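Local coordinates for protein DNA ligase (Archaeoglobus fulgidus, PDB 3GDE) that probably seals nicks in double-stranded DNA during replication, recombination and repair, spending ATP by way of an AMP-lysine intermediate, at residues G255-V260 against H338-L343; Q259-G264 against T268-R273. All coordinates share one frame; numbering follows the deposited sequence.

Contact 1 (G255-V260 against H338-L343); sequences GSRVQV and HFFDIL
Phe339 and Phe340, neighbours on strand 335-342, reach two different residues of strand 256-262, Val260 and Arg257, in the adenylation domain of this covalent nucleotidyltransferase. The principle at work is contact across an intervening strand: both strands pair with 296-306, which runs between them, and no hydrogen bond joins the two segments directly. Side chains alternate along a strand, and successive phenylalanines therefore serve opposite faces.

On one face Phe339 lies with Val260, beside Leu298 of the middle strand and Leu361 of helix 354-364. The CE1 atom of Phe339 is 3.7 Å from Val260 CG2, and the methyl meets the rim of the ring in its plane. A chi1 of 168° puts Val260 CG2 opposite the carbonyl carbon, beside the backbone N, and from there it reaches the ring.

On the other face Phe340 and Arg257, both predicted ATP-binding residues, cross at about a right angle. Extended from CG to NE, the arginine chain brings NE to 3.4 Å from Phe340 CZ, in the plane of the ring at its edge. Guanidinium and ring planes stand 60° apart, so the charge is not laid over the aromatic face as in a cation-pi stack. The guanidinium is held elsewhere, NH2 by a salt bridge to Asp299 and NH1 by the carbonyl of Met229, which fixes its rotation beside the phenylalanine.

Asp299 also faces both Phe340 and Asp341 from the middle strand, a classic beta bulge. Just past it the chain turns a corner at Leu343, whose side chain crosses the amide end of Gln259. That amide is anchored through OE1 to His261 and through NE2 to Val226 O, and Leu343 CD1 approaches to 3.6 Å from Gln259 NE2.

Contact 2 (Q259-G264 against T268-R273); sequences QVHWDG and TIYSRR. With PO4 (phosphate ion), chain B.
Gln259 and Tyr270 form one hydrogen-bonded pair of an antiparallel beta hairpin, and His261 with Thr268 forms the next, with Val260 and Ile269 as the non-hydrogen-bonded pair between them. Four backbone bonds join the strands; the straightest, Tyr270 N to Gln259 O, is 2.9 Å long with 172° at the hydrogen.

Aromatic contact gathers on the face carrying His261 and Tyr270. His261 holds CG opposite its carbonyl carbon (chi1 -64°), which sets the imidazole beside Tyr270. The tyrosine turns its edge toward the imidazole face in an offset edge-to-face pair, planes 88° apart, with Tyr270 CD2 3.7 Å from His261 CD2. Tyr270 OH is tied to His223 O.

The imidazole NE2 also donates to Gln259 OE1 at 2.8 Å along its own strand. Replacing His261 by alanine is likely to leave Gln259 OE1 without this donor and the edge of Tyr270 without its aromatic face. Nearby, the buried Thr268 OG1 lies 3.3 Å from His261 CB and finds no hydrogen-bonding partner.

On the opposite face Val260 and Ile269 lie side by side under helix 282-291.

Charge enters further along, where Arg273 CZ sits 3.7 Å above the plane of the Arg272 guanidinium, over its centre. Lys420 and Arg414, predicted ATP-binding residues, hydrogen-bond a phosphate, probably from crystallisation, consistent with an ATP pocket. Arg272 NH1 gives a weak bond to its O1 at 3.3 Å, and O4 lies at the guanidinium edge, 2.7 Å from Arg272 NH1.

Followed from the N terminus, strand 256-262 comes first and serves both contacts, which share Gln259 and Val260. Contact 2 closes at once, the chain turning through only three residues between its segments to lay strand 268-271 alongside. Contact 1 closes much later: 77 residues, including helix 282-291 and the long strand 296-306, intervene before strand 335-342 arrives, so the return strand of the hairpin is nested inside its loop. Strand 256-262 thus has strand 268-271 on one flank and strand 296-306 on the other, with strand 335-342 beyond. The two contacts touch where Val258 CB meets Tyr270 O at 3.4 Å; contact 1 holds two predicted ATP-binding residues and contact 2 one.

Contact 1 (G255-V260 against H338-L343)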
loop_
_atom_site.group_PDB
_atom_site.type_symbol
_atom_site.label_atom_id
_atom_site.label_comp_id
_atom_site.label_asym_id
_atom_site.label_seq_id
_atom_site.Cartn_x
_atom_site.Cartn_y
_atom_site.Cartn_z
ATOM N N GLY A 255 13.066 0.614 13.654
ATOM C CA GLY A 255 11.744 1.114 14.002
ATOM C C GLY A 255 10.828 1.226 12.799
ATOM O O GLY A 255 11.096 0.629 11.755
ATOM N N SER A 256 9.737 1.979 12.956
ATOM C CA SER A 256 8.788 2.192 11.872
ATOM C C SER A 256 8.725 3.652 11.473
ATOM O O SER A 256 8.506 4.517 12.304
ATOM C CB SER A 256 7.399 1.694 12.244
ATOM O OG SER A 256 7.452 0.341 12.634
ATOM N N ARG A 257 8.897 3.908 10.184
ATOM C CA ARG A 257 8.811 5.255 9.667
ATOM C C ARG A 257 7.385 5.824 9.763
ATOM O O ARG A 257 6.393 5.126 9.529
ATOM C CB ARG A 257 9.324 5.304 8.243
ATOM C CG ARG A 257 9.723 6.696 7.834
ATOM C CD ARG A 257 10.590 6.685 6.615
ATOM N NE ARG A 257 10.682 8.014 6.039
ATOM C CZ ARG A 257 11.226 8.273 4.855
ATOM N NH1 ARG A 257 11.728 7.282 4.116
ATOM N NH2 ARG A 257 11.255 9.521 4.405
ATOM N N VAL A 258 7.298 7.085 10.151
ATOM C CA VAL A 258 6.029 7.785 10.237
ATOM C C VAL A 258 6.158 9.213 9.724
ATOM O O VAL A 258 7.270 9.760 9.570
ATOM C CB VAL A 258 5.440 7.833 11.687
ATOM C CG1 VAL A 258 5.144 6.446 12.201
ATOM C CG2 VAL A 258 6.346 8.626 12.638
ATOM N N GLN A 259 5.001 9.802 9.460
ATOM C CA GLN A 259 4.920 11.192 9.066
ATOM C C GLN A 259 3.885 11.882 9.963
ATOM O O GLN A 259 2.744 11.441 10.078
ATOM C CB GLN A 259 4.554 11.273 7.589
ATOM C CG GLN A 259 4.632 12.647 7.003
ATOM C CD GLN A 259 4.243 12.646 5.555
ATOM O OE1 GLN A 259 3.084 12.875 5.217
ATOM N NE2 GLN A 259 5.200 12.350 4.686
ATOM N N VAL A 260 4.310 12.956 10.610
ATOM C CA VAL A 260 3.515 13.616 11.645
ATOM C C VAL A 260 3.061 14.993 11.169
ATOM O O VAL A 260 3.881 15.811 10.739
ATOM C CB VAL A 260 4.319 13.717 12.974
ATOM C CG1 VAL A 260 3.631 14.649 13.977
ATOM C CG2 VAL A 260 4.521 12.323 13.572
ATOM N N HIS A 338 11.873 9.712 16.795
ATOM C CA HIS A 338 13.082 10.403 16.366
ATOM C C HIS A 338 12.844 11.003 14.995
ATOM O O HIS A 338 12.657 10.282 14.013
ATOM C CB HIS A 338 14.273 9.448 16.324
ATOM C CG HIS A 338 14.596 8.825 17.647
ATOM N ND1 HIS A 338 15.772 9.076 18.319
ATOM C CD2 HIS A 338 13.891 7.974 18.429
ATOM C CE1 HIS A 338 15.783 8.399 19.452
ATOM N NE2 HIS A 338 14.649 7.729 19.546
ATOM N N PHE A 339 12.847 12.328 14.939
ATOM C CA PHE A 339 12.589 13.047 13.713
ATOM C C PHE A 339 13.880 13.381 12.984
ATOM O O PHE A 339 14.885 13.707 13.614
ATOM C CB PHE A 339 11.741 14.296 13.999
ATOM C CG PHE A 339 10.369 13.972 14.515
ATOM C CD1 PHE A 339 9.407 13.418 13.669
ATOM C CD2 PHE A 339 10.035 14.197 15.857
ATOM C CE1 PHE A 339 8.134 13.100 14.149
ATOM C CE2 PHE A 339 8.752 13.889 16.343
ATOM C CZ PHE A 339 7.806 13.336 15.481
ATOM N N PHE A 340 13.845 13.255 11.655
ATOM C CA PHE A 340 15.017 13.484 10.809
ATOM C C PHE A 340 14.767 14.423 9.633
ATOM O O PHE A 340 15.705 14.824 8.954
ATOM C CB PHE A 340 15.619 12.159 10.318
ATOM C CG PHE A 340 14.662 11.276 9.545
ATOM C CD1 PHE A 340 14.419 11.496 8.185
ATOM C CD2 PHE A 340 14.045 10.187 10.163
ATOM C CE1 PHE A 340 13.556 10.667 7.458
ATOM C CE2 PHE A 340 13.166 9.356 9.443
ATOM C CZ PHE A 340 12.928 9.602 8.084
ATOM N N ASP A 341 13.506 14.758 9.380
ATOM C CA ASP A 341 13.177 15.703 8.320
ATOM C C ASP A 341 11.856 16.452 8.527
ATOM O O ASP A 341 11.037 16.089 9.371
ATOM C CB ASP A 341 13.201 15.018 6.945
ATOM C CG ASP A 341 13.896 15.857 5.892
ATOM O OD1 ASP A 341 13.791 17.103 5.938
ATOM O OD2 ASP A 341 14.555 15.272 5.016
ATOM N N ILE A 342 11.676 17.501 7.736
ATOM C CA ILE A 342 10.513 18.378 7.813
ATOM C C ILE A 342 10.106 18.753 6.381
ATOM O O ILE A 342 10.953 19.105 5.557
ATOM C CB ILE A 342 10.812 19.625 8.711
ATOM C CG1 ILE A 342 9.606 20.577 8.790
ATOM C CG2 ILE A 342 12.123 20.337 8.267
ATOM C CD1 ILE A 342 9.734 21.630 9.875
ATOM N N LEU A 343 8.816 18.636 6.079
ATOM C CA LEU A 343 8.329 18.813 4.704
ATOM C C LEU A 343 7.491 20.079 4.616
ATOM O O LEU A 343 7.310 20.663 3.545
ATOM C CB LEU A 343 7.491 17.612 4.237
ATOM C CG LEU A 343 7.740 16.146 4.650
ATOM C CD1 LEU A 343 7.092 15.202 3.628
ATOM C CD2 LEU A 343 9.200 15.779 4.852
#

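Contact 2 (Q259-G264 against T268-R273)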
loop_
_atom_site.group_PDB
_atom_site.type_symbol
_atom_site.label_atom_id
_atom_site.label_comp_id
_atom_site.label_asym_id
_atom_site.label_seq_id
_atom_site.Cartn_x
_atom_site.Cartn_y
_atom_site.Cartn_z
ATOM N N GLN A 259 5.001 9.802 9.460
ATOM C CA GLN A 259 4.920 11.192 9.066
ATOM C C GLN A 259 3.885 11.882 9.963
ATOM O O GLN A 259 2.744 11.441 10.078
ATOM C CB GLN A 259 4.554 11.273 7.589
ATOM C CG GLN A 259 4.632 12.647 7.003
ATOM C CD GLN A 259 4.243 12.646 5.555
ATOM O OE1 GLN A 259 3.084 12.875 5.217
ATOM N NE2 GLN A 259 5.200 12.350 4.686
ATOM N N VAL A 260 4.310 12.956 10.610
ATOM C CA VAL A 260 3.515 13.616 11.645
ATOM C C VAL A 260 3.061 14.993 11.169
ATOM O O VAL A 260 3.881 15.811 10.739
ATOM C CB VAL A 260 4.319 13.717 12.974
ATOM C CG1 VAL A 260 3.631 14.649 13.977
ATOM C CG2 VAL A 260 4.521 12.323 13.572
ATOM N N HIS A 261 1.749 15.223 11.238
ATOM C CA HIS A 261 1.133 16.467 10.784
ATOM C C HIS A 261 0.495 17.221 11.962
ATOM O O HIS A 261 -0.303 16.646 12.710
ATOM C CB HIS A 261 0.054 16.166 9.741
ATOM C CG HIS A 261 0.570 15.545 8.483
ATOM N ND1 HIS A 261 0.580 16.211 7.277
ATOM C CD2 HIS A 261 1.073 14.313 8.237
ATOM C CE1 HIS A 261 1.074 15.420 6.342
ATOM N NE2 HIS A 261 1.381 14.262 6.899
ATOM N N TRP A 262 0.825 18.504 12.099
ATOM C CA TRP A 262 0.421 19.306 13.269
ATOM C C TRP A 262 0.918 20.760 13.175
ATOM O O TRP A 262 2.096 20.962 12.904
ATOM C CB TRP A 262 1.034 18.639 14.519
ATOM C CG TRP A 262 1.269 19.533 15.719
ATOM C CD1 TRP A 262 2.419 20.199 16.037
ATOM C CD2 TRP A 262 0.335 19.830 16.761
ATOM N NE1 TRP A 262 2.260 20.894 17.216
ATOM C CE2 TRP A 262 0.989 20.688 17.680
ATOM C CE3 TRP A 262 -0.990 19.454 17.013
ATOM C CZ2 TRP A 262 0.356 21.180 18.830
ATOM C CZ3 TRP A 262 -1.615 19.940 18.162
ATOM C CH2 TRP A 262 -0.942 20.794 19.052
ATOM N N ASP A 263 0.114 21.805 13.361
ATOM C CA ASP A 263 -1.318 21.987 13.115
ATOM C C ASP A 263 -1.744 23.414 13.523
ATOM O O ASP A 263 -1.842 24.259 12.637
ATOM C CB ASP A 263 -2.235 20.941 13.717
ATOM C CG ASP A 263 -3.689 21.224 13.395
ATOM O OD1 ASP A 263 -3.964 21.884 12.369
ATOM O OD2 ASP A 263 -4.551 20.798 14.170
ATOM N N GLY A 264 -1.965 23.740 14.807
ATOM C CA GLY A 264 -1.757 22.884 15.979
ATOM C C GLY A 264 -2.993 22.781 16.868
ATOM O O GLY A 264 -3.019 23.291 17.988
ATOM N N THR A 268 -2.272 14.260 13.123
ATOM C CA THR A 268 -2.400 12.992 12.400
ATOM C C THR A 268 -1.025 12.362 12.201
ATOM O O THR A 268 -0.031 13.061 11.954
ATOM C CB THR A 268 -3.090 13.121 11.021
ATOM O OG1 THR A 268 -2.511 14.205 10.296
ATOM C CG2 THR A 268 -4.604 13.325 11.163
ATOM N N ILE A 269 -0.981 11.040 12.320
ATOM C CA ILE A 269 0.244 10.272 12.102
ATOM C C ILE A 269 -0.017 9.219 11.032
ATOM O O ILE A 269 -0.966 8.433 11.131
ATOM C CB ILE A 269 0.751 9.598 13.413
ATOM C CG1 ILE A 269 0.915 10.633 14.537
ATOM C CG2 ILE A 269 2.071 8.828 13.171
ATOM C CD1 ILE A 269 1.216 10.029 15.898
ATOM N N TYR A 270 0.819 9.229 10.003
ATOM C CA TYR A 270 0.766 8.237 8.941
ATOM C C TYR A 270 1.980 7.320 8.983
ATOM O O TYR A 270 3.096 7.759 9.275
ATOM C CB TYR A 270 0.667 8.919 7.576
ATOM C CG TYR A 270 -0.596 9.721 7.420
ATOM C CD1 TYR A 270 -1.793 9.101 7.079
ATOM C CD2 TYR A 270 -0.597 11.099 7.629
ATOM C CE1 TYR A 270 -2.972 9.835 6.952
ATOM C CE2 TYR A 270 -1.763 11.844 7.501
ATOM C CZ TYR A 270 -2.949 11.201 7.157
ATOM O OH TYR A 270 -4.109 11.927 7.019
ATOM N N SER A 271 1.753 6.045 8.698
ATOM C CA SER A 271 2.830 5.067 8.649
ATOM C C SER A 271 3.565 5.111 7.298
ATOM O O SER A 271 3.285 5.965 6.450
ATOM C CB SER A 271 2.269 3.675 8.922
ATOM O OG SER A 271 1.396 3.279 7.875
ATOM N N ARG A 272 4.519 4.200 7.116
ATOM C CA ARG A 272 5.324 4.095 5.892
ATOM C C ARG A 272 4.443 3.913 4.662
ATOM O O ARG A 272 4.721 4.491 3.616
ATOM C CB ARG A 272 6.365 2.957 6.056
ATOM C CG ARG A 272 6.983 2.303 4.812
ATOM C CD ARG A 272 7.959 3.167 4.009
ATOM N NE ARG A 272 7.284 3.544 2.782
ATOM C CZ ARG A 272 7.534 3.072 1.565
ATOM N NH1 ARG A 272 8.521 2.220 1.324
ATOM N NH2 ARG A 272 6.786 3.507 0.569
ATOM N N ARG A 273 3.373 3.128 4.808
ATOM C CA ARG A 273 2.425 2.879 3.709
ATOM C C ARG A 273 1.230 3.832 3.787
ATOM O O ARG A 273 0.210 3.647 3.103
ATOM C CB ARG A 273 1.939 1.416 3.676
ATOM C CG ARG A 273 2.866 0.326 4.251
ATOM C CD ARG A 273 4.327 0.322 3.768
ATOM N NE ARG A 273 4.537 0.193 2.326
ATOM C CZ ARG A 273 5.678 -0.229 1.764
ATOM N NH1 ARG A 273 6.717 -0.584 2.514
ATOM N NH2 ARG A 273 5.789 -0.295 0.441
HETATM P P PO4 B . 11.765 1.135 2.373
HETATM O O1 PO4 B . 11.028 1.955 3.413
HETATM O O2 PO4 B . 12.984 1.919 1.962
HETATM O O3 PO4 B . 12.208 -0.193 2.947
HETATM O O4 PO4 B . 10.861 0.908 1.194
#